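Local atomic coordinates of enoyl-CoA hydratase/isomerase family protein (Mycobacterium tuberculosis, PDB entry 4FN7), a protein that probably hydrates the double bond of enoyl-CoA thioesters in lipid metabolism. Residues A[85-90]-A[216-221]. Residues are numbered along the deposited sequence; the frame is centred on the assembly and turned at random.
Sequences LAYRLL and TAIRAG
Arg219 sets its guanidinium over one face of the Tyr87 ring in a cation-pi contact, with Arg219 CZ 4.4 Å from the ring centroid and 10° off its normal. The group is tilted, its plane inclined by 60° to the ring, and leads with Arg219 NH2, 3.4 Å above the centre of the Tyr87 ring. The arginine chain, bent at its second and third torsions, brings the guanidinium over the tyrosine. A water joins the two polar ends, 3.0 Å from Tyr87 OH and accepting from Arg219 NE at 2.9 Å. Arg219 NH1 also forms a salt bridge with OE1 of Glu84, three residues before Tyr87 on helix 73-90, so ring and carboxylate come from the same helix.

Apolar contacts fill the inner side. Ile218 CG2 sits at the edge of the Tyr87 ring, 4.1 Å from Tyr87 CD1, while Ile218 CD1 meets Leu90 CD1 at 3.6 Å, the two side chains crossing at about a right angle. Ile144 of helix 139-148 backs Ile218, and Leu147 touches Leu90.

The nearly antiparallel segments, their axes 10.3 Å apart, pack helix 73-90 of this crotonase-family chain against the long helix 200-223 close to the C-terminus. Water, pi face and carboxylate together fix the guanidinium's position, and the nearby Glu84 would be expected to balance its positive charge beside a buried aliphatic layer.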
loop_
_atom_site.group_PDB
_atom_site.type_symbol
_atom_site.label_atom_id
_atom_site.label_comp_id
_atom_site.label_asym_id
_atom_site.label_seq_id
_atom_site.Cartn_x
_atom_site.Cartn_y
_atom_site.Cartn_z
ATOM N N LEU A 85 23.250 5.168 6.319
ATOM C CA LEU A 85 22.857 6.499 5.873
ATOM C C LEU A 85 21.339 6.574 5.677
ATOM O O LEU A 85 20.694 7.543 6.083
ATOM C CB LEU A 85 23.587 6.847 4.576
ATOM C CG LEU A 85 23.364 8.243 4.018
ATOM C CD1 LEU A 85 23.798 9.292 5.032
ATOM C CD2 LEU A 85 24.141 8.397 2.725
ATOM N N ALA A 86 20.760 5.549 5.063
ATOM C CA ALA A 86 19.312 5.498 4.909
ATOM C C ALA A 86 18.615 5.524 6.270
ATOM O O ALA A 86 17.652 6.256 6.467
ATOM C CB ALA A 86 18.899 4.257 4.114
ATOM N N TYR A 87 19.112 4.725 7.208
ATOM C CA TYR A 87 18.551 4.712 8.551
ATOM C C TYR A 87 18.637 6.111 9.178
ATOM O O TYR A 87 17.675 6.604 9.774
ATOM C CB TYR A 87 19.280 3.685 9.421
ATOM C CG TYR A 87 18.656 3.480 10.778
ATOM C CD1 TYR A 87 17.860 2.371 11.039
ATOM C CD2 TYR A 87 18.858 4.400 11.806
ATOM C CE1 TYR A 87 17.283 2.180 12.289
ATOM C CE2 TYR A 87 18.287 4.218 13.053
ATOM C CZ TYR A 87 17.500 3.110 13.291
ATOM O OH TYR A 87 16.933 2.945 14.534
ATOM N N ARG A 88 19.796 6.746 9.035
ATOM C CA ARG A 88 20.021 8.080 9.591
ATOM C C ARG A 88 19.017 9.088 9.046
ATOM O O ARG A 88 18.461 9.896 9.791
ATOM C CB ARG A 88 21.445 8.551 9.292
ATOM C CG ARG A 88 21.799 9.853 9.979
ATOM C CD ARG A 88 23.222 10.273 9.684
ATOM N NE ARG A 88 23.542 11.480 10.447
ATOM C CZ ARG A 88 24.681 12.155 10.360
ATOM N NH1 ARG A 88 25.637 11.767 9.529
ATOM N NH2 ARG A 88 24.851 13.234 11.108
ATOM N N LEU A 89 18.762 9.033 7.744
ATOM C CA LEU A 89 17.847 9.983 7.133
ATOM C C LEU A 89 16.380 9.684 7.430
ATOM O O LEU A 89 15.599 10.603 7.650
ATOM C CB LEU A 89 18.098 10.080 5.628
ATOM C CG LEU A 89 19.404 10.816 5.301
ATOM C CD1 LEU A 89 19.789 10.608 3.847
ATOM C CD2 LEU A 89 19.294 12.308 5.627
ATOM N N LEU A 90 15.998 8.408 7.428
ATOM C CA LEU A 90 14.621 8.032 7.741
ATOM C C LEU A 90 14.258 8.379 9.180
ATOM O O LEU A 90 13.090 8.589 9.492
ATOM C CB LEU A 90 14.404 6.537 7.506
ATOM C CG LEU A 90 14.131 6.118 6.055
ATOM C CD1 LEU A 90 14.225 4.603 5.901
ATOM C CD2 LEU A 90 12.786 6.627 5.557
ATOM N N THR A 216 13.370 -0.915 12.498
ATOM C CA THR A 216 13.830 -2.128 13.152
ATOM C C THR A 216 14.327 -3.140 12.121
ATOM O O THR A 216 15.371 -3.769 12.300
ATOM C CB THR A 216 12.699 -2.733 13.986
ATOM O OG1 THR A 216 12.347 -1.812 15.026
ATOM C CG2 THR A 216 13.119 -4.062 14.606
ATOM N N ALA A 217 13.585 -3.283 11.031
ATOM C CA ALA A 217 13.953 -4.241 9.993
ATOM C C ALA A 217 15.187 -3.791 9.201
ATOM O O ALA A 217 16.003 -4.614 8.785
ATOM C CB ALA A 217 12.782 -4.510 9.070
ATOM N N ILE A 218 15.326 -2.488 8.992
ATOM C CA ILE A 218 16.520 -1.958 8.349
ATOM C C ILE A 218 17.748 -2.222 9.217
ATOM O O ILE A 218 18.786 -2.641 8.718
ATOM C CB ILE A 218 16.360 -0.460 8.033
ATOM C CG1 ILE A 218 15.329 -0.281 6.914
ATOM C CG2 ILE A 218 17.687 0.151 7.624
ATOM C CD1 ILE A 218 14.838 1.148 6.737
ATOM N N ARG A 219 17.616 -2.001 10.519
ATOM C CA ARG A 219 18.689 -2.316 11.452
ATOM C C ARG A 219 19.083 -3.788 11.342
ATOM O O ARG A 219 20.266 -4.121 11.275
ATOM C CB ARG A 219 18.264 -1.987 12.884
ATOM C CG ARG A 219 19.270 -2.377 13.948
ATOM C CD ARG A 219 20.607 -1.699 13.716
ATOM N NE ARG A 219 20.437 -0.268 13.498
ATOM C CZ ARG A 219 21.339 0.515 12.918
ATOM N NH1 ARG A 219 22.488 0.006 12.491
ATOM N NH2 ARG A 219 21.085 1.808 12.758
ATOM N N ALA A 220 18.088 -4.672 11.328
ATOM C CA ALA A 220 18.359 -6.098 11.186
ATOM C C ALA A 220 19.059 -6.377 9.862
ATOM O O ALA A 220 19.941 -7.230 9.785
ATOM C CB ALA A 220 17.071 -6.900 11.285
ATOM N N GLY A 221 18.653 -5.662 8.820
ATOM C CA GLY A 221 19.238 -5.837 7.504
ATOM C C GLY A 221 20.684 -5.386 7.443
ATOM O O GLY A 221 21.508 -5.986 6.754
HETATM O O HOH W 1 18.640 0.749 15.577
#